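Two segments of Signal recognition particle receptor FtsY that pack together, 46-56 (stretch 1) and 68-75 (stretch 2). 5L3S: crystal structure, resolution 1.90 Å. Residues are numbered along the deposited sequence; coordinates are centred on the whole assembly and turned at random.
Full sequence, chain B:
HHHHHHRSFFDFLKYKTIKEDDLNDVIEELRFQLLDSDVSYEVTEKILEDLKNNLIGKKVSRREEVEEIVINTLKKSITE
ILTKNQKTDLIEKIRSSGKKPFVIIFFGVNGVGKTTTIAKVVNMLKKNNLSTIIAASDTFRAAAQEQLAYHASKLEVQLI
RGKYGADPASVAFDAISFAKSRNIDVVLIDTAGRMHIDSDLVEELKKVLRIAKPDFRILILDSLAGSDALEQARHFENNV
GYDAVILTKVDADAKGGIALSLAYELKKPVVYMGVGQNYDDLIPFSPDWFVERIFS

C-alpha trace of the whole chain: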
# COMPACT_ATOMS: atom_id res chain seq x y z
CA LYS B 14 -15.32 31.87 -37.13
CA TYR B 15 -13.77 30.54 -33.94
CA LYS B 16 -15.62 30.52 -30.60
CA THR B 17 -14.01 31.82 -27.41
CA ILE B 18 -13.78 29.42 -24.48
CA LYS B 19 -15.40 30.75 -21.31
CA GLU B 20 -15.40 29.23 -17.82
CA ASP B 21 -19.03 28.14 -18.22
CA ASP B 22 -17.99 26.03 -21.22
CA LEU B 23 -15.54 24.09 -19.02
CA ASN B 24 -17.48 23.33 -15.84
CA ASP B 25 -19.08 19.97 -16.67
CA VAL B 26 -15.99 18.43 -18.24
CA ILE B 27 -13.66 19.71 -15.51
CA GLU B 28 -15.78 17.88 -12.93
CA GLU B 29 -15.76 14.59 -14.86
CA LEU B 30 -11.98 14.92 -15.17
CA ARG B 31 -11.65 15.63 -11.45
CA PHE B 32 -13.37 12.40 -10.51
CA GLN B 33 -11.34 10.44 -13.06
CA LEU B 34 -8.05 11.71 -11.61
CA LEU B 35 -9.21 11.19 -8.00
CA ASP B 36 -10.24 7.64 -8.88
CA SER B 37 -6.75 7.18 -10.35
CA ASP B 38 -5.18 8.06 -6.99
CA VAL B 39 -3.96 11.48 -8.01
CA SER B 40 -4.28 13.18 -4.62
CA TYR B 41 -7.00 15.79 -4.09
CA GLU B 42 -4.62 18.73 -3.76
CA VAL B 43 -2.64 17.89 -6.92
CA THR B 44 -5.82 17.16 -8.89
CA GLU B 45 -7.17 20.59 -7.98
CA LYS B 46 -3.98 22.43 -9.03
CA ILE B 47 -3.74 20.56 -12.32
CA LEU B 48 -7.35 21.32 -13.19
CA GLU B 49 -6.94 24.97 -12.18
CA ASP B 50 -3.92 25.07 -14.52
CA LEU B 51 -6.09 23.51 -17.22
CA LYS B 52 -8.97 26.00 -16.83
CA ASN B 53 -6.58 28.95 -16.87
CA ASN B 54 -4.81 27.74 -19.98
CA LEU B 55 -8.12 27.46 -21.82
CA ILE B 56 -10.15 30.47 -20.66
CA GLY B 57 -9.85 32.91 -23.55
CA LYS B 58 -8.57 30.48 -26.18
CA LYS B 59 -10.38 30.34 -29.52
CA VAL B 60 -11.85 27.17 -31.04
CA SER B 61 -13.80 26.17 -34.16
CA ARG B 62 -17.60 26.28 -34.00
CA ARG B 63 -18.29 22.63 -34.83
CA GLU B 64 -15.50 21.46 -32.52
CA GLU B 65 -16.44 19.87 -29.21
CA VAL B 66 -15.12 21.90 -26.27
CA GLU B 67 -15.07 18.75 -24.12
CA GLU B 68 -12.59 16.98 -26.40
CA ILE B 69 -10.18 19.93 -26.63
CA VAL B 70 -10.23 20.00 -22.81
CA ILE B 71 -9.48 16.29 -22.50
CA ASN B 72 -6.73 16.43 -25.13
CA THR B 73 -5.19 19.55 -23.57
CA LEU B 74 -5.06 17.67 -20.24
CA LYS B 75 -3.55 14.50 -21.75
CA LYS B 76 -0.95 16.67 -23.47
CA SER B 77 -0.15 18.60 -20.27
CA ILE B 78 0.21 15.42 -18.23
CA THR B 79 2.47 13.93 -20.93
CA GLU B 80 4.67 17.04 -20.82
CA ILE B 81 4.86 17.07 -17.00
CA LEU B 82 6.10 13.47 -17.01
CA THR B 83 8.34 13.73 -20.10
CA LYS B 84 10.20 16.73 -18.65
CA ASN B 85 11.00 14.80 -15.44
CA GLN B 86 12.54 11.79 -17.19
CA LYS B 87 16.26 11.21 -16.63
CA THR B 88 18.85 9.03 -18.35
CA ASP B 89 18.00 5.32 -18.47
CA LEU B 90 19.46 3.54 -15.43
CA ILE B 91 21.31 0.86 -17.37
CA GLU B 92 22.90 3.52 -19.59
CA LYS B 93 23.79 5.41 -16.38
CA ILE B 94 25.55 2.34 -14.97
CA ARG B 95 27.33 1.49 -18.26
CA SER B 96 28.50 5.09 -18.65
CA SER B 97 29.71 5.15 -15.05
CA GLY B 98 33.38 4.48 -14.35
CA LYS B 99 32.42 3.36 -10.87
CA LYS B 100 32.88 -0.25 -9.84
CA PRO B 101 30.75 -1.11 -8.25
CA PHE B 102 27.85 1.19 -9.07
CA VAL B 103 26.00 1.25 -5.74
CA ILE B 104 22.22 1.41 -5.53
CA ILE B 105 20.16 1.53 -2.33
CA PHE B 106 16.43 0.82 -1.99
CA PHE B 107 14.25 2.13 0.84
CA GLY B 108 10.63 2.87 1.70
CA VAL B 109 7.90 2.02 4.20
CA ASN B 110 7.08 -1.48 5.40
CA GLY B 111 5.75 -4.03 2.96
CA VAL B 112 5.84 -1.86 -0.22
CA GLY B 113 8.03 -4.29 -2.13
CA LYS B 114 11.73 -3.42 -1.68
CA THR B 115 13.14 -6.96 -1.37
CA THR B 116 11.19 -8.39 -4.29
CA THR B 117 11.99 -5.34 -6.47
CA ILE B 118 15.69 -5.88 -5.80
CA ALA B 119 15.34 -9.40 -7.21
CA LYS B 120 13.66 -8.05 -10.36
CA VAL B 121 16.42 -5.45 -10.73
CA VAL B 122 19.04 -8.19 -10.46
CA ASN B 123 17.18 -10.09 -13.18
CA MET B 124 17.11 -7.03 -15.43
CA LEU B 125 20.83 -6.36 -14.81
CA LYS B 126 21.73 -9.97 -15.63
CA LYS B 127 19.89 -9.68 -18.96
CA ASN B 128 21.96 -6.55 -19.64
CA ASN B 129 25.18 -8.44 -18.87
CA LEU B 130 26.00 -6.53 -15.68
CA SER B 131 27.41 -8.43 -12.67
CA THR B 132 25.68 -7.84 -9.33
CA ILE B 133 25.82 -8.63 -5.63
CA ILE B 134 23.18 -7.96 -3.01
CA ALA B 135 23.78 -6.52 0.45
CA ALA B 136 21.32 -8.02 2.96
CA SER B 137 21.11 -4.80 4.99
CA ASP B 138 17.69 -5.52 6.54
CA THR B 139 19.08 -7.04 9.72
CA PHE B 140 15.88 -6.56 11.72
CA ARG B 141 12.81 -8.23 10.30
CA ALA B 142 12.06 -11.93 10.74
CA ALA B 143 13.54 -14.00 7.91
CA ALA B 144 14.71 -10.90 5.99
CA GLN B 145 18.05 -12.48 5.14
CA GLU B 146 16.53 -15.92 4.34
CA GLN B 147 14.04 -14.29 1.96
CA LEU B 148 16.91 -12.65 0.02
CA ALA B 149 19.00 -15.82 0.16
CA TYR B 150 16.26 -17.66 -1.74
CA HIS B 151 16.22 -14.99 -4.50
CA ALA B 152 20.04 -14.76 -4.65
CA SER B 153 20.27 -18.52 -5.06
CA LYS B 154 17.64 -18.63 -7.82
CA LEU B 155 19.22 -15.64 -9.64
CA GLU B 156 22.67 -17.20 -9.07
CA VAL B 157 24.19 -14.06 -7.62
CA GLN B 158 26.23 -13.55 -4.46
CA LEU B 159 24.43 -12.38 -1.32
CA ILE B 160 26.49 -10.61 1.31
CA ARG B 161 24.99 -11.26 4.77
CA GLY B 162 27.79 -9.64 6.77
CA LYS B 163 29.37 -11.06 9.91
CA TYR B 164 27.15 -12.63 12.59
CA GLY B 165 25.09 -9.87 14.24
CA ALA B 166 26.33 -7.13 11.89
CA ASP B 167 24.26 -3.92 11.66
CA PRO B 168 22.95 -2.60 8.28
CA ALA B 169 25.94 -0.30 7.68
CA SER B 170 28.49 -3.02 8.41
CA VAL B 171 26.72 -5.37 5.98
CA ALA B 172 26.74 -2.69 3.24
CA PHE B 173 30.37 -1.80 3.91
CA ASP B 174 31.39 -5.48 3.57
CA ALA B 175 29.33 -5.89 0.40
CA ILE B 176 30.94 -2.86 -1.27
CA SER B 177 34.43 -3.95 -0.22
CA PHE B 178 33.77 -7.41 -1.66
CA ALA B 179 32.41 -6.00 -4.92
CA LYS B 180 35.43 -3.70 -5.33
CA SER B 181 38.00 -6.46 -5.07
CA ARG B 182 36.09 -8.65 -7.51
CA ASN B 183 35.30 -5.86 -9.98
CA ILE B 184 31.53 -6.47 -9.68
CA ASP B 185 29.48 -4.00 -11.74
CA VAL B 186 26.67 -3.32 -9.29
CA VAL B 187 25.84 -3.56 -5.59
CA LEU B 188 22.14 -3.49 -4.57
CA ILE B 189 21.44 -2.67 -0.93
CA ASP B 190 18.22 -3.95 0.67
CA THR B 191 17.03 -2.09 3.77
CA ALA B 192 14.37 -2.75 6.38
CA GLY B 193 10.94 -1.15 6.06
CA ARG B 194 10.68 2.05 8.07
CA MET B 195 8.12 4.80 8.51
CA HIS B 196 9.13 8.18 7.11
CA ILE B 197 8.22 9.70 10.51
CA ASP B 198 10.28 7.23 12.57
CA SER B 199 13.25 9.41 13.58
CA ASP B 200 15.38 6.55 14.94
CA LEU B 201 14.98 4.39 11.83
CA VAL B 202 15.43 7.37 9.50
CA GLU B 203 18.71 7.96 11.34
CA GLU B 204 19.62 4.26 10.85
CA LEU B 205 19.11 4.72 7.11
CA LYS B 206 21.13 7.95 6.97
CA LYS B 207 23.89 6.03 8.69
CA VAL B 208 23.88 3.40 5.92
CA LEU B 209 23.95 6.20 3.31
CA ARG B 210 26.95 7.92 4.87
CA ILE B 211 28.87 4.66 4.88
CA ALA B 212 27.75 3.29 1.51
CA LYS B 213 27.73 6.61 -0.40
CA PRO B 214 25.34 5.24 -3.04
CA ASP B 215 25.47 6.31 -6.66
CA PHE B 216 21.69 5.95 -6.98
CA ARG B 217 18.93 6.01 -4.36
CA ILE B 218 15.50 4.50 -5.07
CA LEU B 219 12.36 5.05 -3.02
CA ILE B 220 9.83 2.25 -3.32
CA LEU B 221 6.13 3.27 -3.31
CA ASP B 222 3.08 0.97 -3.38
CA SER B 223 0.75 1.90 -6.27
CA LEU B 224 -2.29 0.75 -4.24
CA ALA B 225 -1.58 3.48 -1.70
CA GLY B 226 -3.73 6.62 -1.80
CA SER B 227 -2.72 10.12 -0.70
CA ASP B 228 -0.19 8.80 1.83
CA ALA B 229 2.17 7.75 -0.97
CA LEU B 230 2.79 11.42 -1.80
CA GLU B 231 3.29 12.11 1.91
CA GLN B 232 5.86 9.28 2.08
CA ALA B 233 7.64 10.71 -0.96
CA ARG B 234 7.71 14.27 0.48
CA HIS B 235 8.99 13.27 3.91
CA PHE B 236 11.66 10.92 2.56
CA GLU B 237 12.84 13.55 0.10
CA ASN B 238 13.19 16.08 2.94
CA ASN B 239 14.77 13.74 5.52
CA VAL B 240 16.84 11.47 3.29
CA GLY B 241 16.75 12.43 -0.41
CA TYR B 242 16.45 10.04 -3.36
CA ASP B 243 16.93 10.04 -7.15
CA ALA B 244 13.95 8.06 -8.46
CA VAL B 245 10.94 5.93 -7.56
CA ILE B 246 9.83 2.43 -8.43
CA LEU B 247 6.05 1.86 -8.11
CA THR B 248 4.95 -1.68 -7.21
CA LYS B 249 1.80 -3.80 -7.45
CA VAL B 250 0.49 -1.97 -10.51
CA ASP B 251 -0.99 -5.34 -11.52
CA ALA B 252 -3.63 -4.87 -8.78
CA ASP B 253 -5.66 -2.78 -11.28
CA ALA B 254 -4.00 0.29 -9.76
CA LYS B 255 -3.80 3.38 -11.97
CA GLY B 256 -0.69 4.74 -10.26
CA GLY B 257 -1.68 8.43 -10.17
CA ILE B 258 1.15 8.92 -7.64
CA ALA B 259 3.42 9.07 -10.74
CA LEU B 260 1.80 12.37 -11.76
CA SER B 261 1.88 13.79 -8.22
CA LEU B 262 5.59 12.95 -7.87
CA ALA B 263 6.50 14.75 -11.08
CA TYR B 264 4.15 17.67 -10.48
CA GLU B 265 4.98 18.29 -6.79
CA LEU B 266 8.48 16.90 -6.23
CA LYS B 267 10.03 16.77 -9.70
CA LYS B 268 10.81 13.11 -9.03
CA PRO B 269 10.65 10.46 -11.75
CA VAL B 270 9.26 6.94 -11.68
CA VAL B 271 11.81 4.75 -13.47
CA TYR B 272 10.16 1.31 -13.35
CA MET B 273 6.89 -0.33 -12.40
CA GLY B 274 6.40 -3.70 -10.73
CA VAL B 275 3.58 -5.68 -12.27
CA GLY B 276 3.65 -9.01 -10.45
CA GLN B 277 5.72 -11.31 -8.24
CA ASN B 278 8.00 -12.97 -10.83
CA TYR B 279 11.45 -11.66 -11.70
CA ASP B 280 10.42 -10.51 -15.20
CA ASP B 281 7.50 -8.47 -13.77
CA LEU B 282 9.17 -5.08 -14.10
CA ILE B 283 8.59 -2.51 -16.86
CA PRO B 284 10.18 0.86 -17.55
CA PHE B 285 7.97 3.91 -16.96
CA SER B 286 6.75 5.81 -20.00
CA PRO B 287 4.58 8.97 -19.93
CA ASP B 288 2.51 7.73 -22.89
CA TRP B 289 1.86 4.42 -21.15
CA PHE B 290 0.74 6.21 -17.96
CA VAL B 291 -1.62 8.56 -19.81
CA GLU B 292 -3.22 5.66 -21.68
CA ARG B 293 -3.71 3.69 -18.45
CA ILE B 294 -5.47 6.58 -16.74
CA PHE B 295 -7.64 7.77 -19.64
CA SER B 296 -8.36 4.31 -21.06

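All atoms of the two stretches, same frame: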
# COMPACT_ATOMS: atom_id res chain seq x y z
N LYS B 46 -4.93 21.51 -8.40
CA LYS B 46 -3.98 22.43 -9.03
C LYS B 46 -3.88 22.18 -10.53
O LYS B 46 -3.86 23.11 -11.32
CB LYS B 46 -2.59 22.31 -8.40
CG LYS B 46 -2.48 22.87 -6.99
CD LYS B 46 -1.15 22.48 -6.36
CE LYS B 46 -0.94 23.14 -5.01
NZ LYS B 46 0.22 22.53 -4.29
N ILE B 47 -3.84 20.91 -10.91
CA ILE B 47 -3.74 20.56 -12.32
C ILE B 47 -4.96 21.04 -13.11
O ILE B 47 -4.83 21.55 -14.24
CB ILE B 47 -3.55 19.04 -12.49
CG1 ILE B 47 -2.09 18.68 -12.18
CG2 ILE B 47 -3.91 18.58 -13.89
CD1 ILE B 47 -1.82 17.21 -12.17
N LEU B 48 -6.14 20.90 -12.52
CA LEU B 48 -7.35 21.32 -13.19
C LEU B 48 -7.50 22.85 -13.22
O LEU B 48 -8.10 23.41 -14.14
CB LEU B 48 -8.57 20.67 -12.54
CG LEU B 48 -8.63 19.16 -12.75
CD1 LEU B 48 -9.87 18.62 -12.09
CD2 LEU B 48 -8.60 18.81 -14.24
N GLU B 49 -6.97 23.51 -12.19
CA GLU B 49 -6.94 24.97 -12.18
C GLU B 49 -5.99 25.46 -13.27
O GLU B 49 -6.28 26.46 -13.93
CB GLU B 49 -6.51 25.52 -10.82
CG GLU B 49 -7.59 25.47 -9.75
CD GLU B 49 -8.79 26.35 -10.09
OE1 GLU B 49 -8.58 27.52 -10.47
OE2 GLU B 49 -9.93 25.85 -10.00
N ASP B 50 -4.87 24.76 -13.44
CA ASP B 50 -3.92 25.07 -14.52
C ASP B 50 -4.64 24.94 -15.86
O ASP B 50 -4.51 25.78 -16.74
CB ASP B 50 -2.73 24.10 -14.50
CG ASP B 50 -1.73 24.39 -13.39
OD1 ASP B 50 -1.79 25.49 -12.79
OD2 ASP B 50 -0.87 23.51 -13.12
N LEU B 51 -5.39 23.85 -16.00
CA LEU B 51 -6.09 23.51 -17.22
C LEU B 51 -7.12 24.59 -17.59
O LEU B 51 -7.13 25.10 -18.71
CB LEU B 51 -6.76 22.14 -17.05
CG LEU B 51 -7.60 21.63 -18.22
CD1 LEU B 51 -6.74 21.54 -19.49
CD2 LEU B 51 -8.24 20.28 -17.87
N LYS B 52 -7.98 24.94 -16.63
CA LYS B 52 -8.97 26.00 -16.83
C LYS B 52 -8.32 27.32 -17.26
O LYS B 52 -8.76 27.97 -18.22
CB LYS B 52 -9.78 26.20 -15.55
CG LYS B 52 -10.70 27.42 -15.59
CD LYS B 52 -11.44 27.58 -14.27
CE LYS B 52 -12.29 26.36 -13.94
NZ LYS B 52 -13.22 26.62 -12.81
N ASN B 53 -7.26 27.70 -16.56
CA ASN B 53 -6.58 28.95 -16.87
C ASN B 53 -5.90 28.97 -18.23
O ASN B 53 -5.83 30.01 -18.88
CB ASN B 53 -5.56 29.29 -15.79
CG ASN B 53 -6.21 29.67 -14.49
OD1 ASN B 53 -7.23 30.35 -14.48
ND2 ASN B 53 -5.64 29.22 -13.38
N ASN B 54 -5.40 27.82 -18.66
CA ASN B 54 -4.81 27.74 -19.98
C ASN B 54 -5.86 27.89 -21.07
O ASN B 54 -5.57 28.37 -22.16
CB ASN B 54 -4.08 26.41 -20.17
CG ASN B 54 -3.40 26.31 -21.52
OD1 ASN B 54 -3.99 25.88 -22.50
ND2 ASN B 54 -2.13 26.72 -21.57
N LEU B 55 -7.10 27.50 -20.78
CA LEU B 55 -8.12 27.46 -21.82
C LEU B 55 -9.06 28.67 -21.86
O LEU B 55 -9.58 29.00 -22.93
CB LEU B 55 -8.92 26.15 -21.74
CG LEU B 55 -8.10 24.91 -22.11
CD1 LEU B 55 -8.85 23.63 -21.82
CD2 LEU B 55 -7.68 24.97 -23.58
N ILE B 56 -9.28 29.31 -20.72
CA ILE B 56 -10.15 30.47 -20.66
C ILE B 56 -9.57 31.54 -21.57
O ILE B 56 -8.47 32.03 -21.33
CB ILE B 56 -10.28 31.08 -19.25
CG1 ILE B 56 -10.91 30.09 -18.27
CG2 ILE B 56 -11.14 32.34 -19.29
CD1 ILE B 56 -12.16 29.51 -18.79
N GLU B 68 -13.72 17.72 -25.88
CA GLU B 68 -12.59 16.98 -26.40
C GLU B 68 -11.29 17.78 -26.38
O GLU B 68 -10.24 17.24 -26.03
CB GLU B 68 -12.85 16.43 -27.80
CG GLU B 68 -11.80 15.40 -28.22
CD GLU B 68 -12.07 14.79 -29.59
OE1 GLU B 68 -12.82 15.40 -30.38
OE2 GLU B 68 -11.53 13.70 -29.86
N ILE B 69 -11.36 19.06 -26.74
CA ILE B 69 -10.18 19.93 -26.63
C ILE B 69 -9.67 19.97 -25.19
O ILE B 69 -8.46 19.97 -24.95
CB ILE B 69 -10.45 21.37 -27.16
CG1 ILE B 69 -10.50 21.38 -28.68
CG2 ILE B 69 -9.36 22.33 -26.71
CD1 ILE B 69 -11.89 21.32 -29.26
N VAL B 70 -10.59 19.99 -24.23
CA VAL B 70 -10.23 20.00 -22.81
C VAL B 70 -9.50 18.72 -22.43
O VAL B 70 -8.45 18.76 -21.80
CB VAL B 70 -11.48 20.14 -21.92
CG1 VAL B 70 -11.12 19.97 -20.44
CG2 VAL B 70 -12.15 21.47 -22.15
N ILE B 71 -10.07 17.58 -22.82
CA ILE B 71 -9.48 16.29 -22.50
C ILE B 71 -8.11 16.13 -23.16
O ILE B 71 -7.15 15.69 -22.52
CB ILE B 71 -10.41 15.13 -22.92
CG1 ILE B 71 -11.67 15.13 -22.04
CG2 ILE B 71 -9.70 13.80 -22.81
CD1 ILE B 71 -12.77 14.19 -22.52
N ASN B 72 -8.01 16.52 -24.43
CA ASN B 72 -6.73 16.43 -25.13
C ASN B 72 -5.68 17.38 -24.57
O ASN B 72 -4.51 17.04 -24.50
CB ASN B 72 -6.91 16.63 -26.63
CG ASN B 72 -7.49 15.41 -27.30
OD1 ASN B 72 -7.53 14.33 -26.71
ND2 ASN B 72 -7.94 15.57 -28.54
N THR B 73 -6.11 18.59 -24.19
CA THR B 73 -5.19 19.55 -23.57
C THR B 73 -4.64 18.96 -22.26
O THR B 73 -3.45 19.09 -21.96
CB THR B 73 -5.88 20.90 -23.31
OG1 THR B 73 -6.42 21.40 -24.54
CG2 THR B 73 -4.90 21.92 -22.77
N LEU B 74 -5.50 18.30 -21.49
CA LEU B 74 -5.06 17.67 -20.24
C LEU B 74 -4.10 16.50 -20.48
O LEU B 74 -3.08 16.37 -19.78
CB LEU B 74 -6.25 17.21 -19.39
CG LEU B 74 -5.84 16.56 -18.06
CD1 LEU B 74 -5.05 17.55 -17.23
CD2 LEU B 74 -7.06 16.04 -17.28
N LYS B 75 -4.41 15.63 -21.44
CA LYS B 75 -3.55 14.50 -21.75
C LYS B 75 -2.18 15.00 -22.19
O LYS B 75 -1.16 14.43 -21.82
CB LYS B 75 -4.14 13.64 -22.86
CG LYS B 75 -5.41 12.88 -22.49
CD LYS B 75 -5.78 11.94 -23.63
CE LYS B 75 -7.12 11.28 -23.40
NZ LYS B 75 -7.45 10.34 -24.51

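No hydrogen bond crosses this contact, and Thr-73, a polar residue that the other stretch covers substantially, spends its hydroxyl on its own helix. Thr-73 OG1 donates to Ile-69 O at 2.5 Å, one turn back, which satisfies the hydroxyl within stretch 2 and leaves the methyl free for apolar company: Thr-73 CG2 lies 3.8 Å from Leu-51 CD1. A threonine can thus serve a greasy interface, here with its oxygen paid for locally.

The two helices run at 123° to each other, with axes 10.5 Å apart at closest approach. That spacing leaves room for branched side chains between the backbones, whose nearest CA atoms, those of Leu-51 and Leu-74, are 6.7 Å apart.

Leu-51 is the hub. In its t,p rotamer it points toward stretch 2, and its CD2 reaches both Val-70 CG1 (3.9 Å) and Leu-74 CB (4.0 Å). One turn on, Leu-55 places CD1 4.0 Å from Val-70 CG2 and CD2 3.9 Å from Thr-73 OG1. One turn back, Ile-47 CG2 meets Leu-74 CD1 at 3.7 Å. The rule is simple: Ile-47, Leu-51 and Leu-55 line one face of stretch 1 at four-residue spacing, while Lys-52 turns away. The two stretches bury 339 Å², both sides summed, mostly through apolar side-chain contacts.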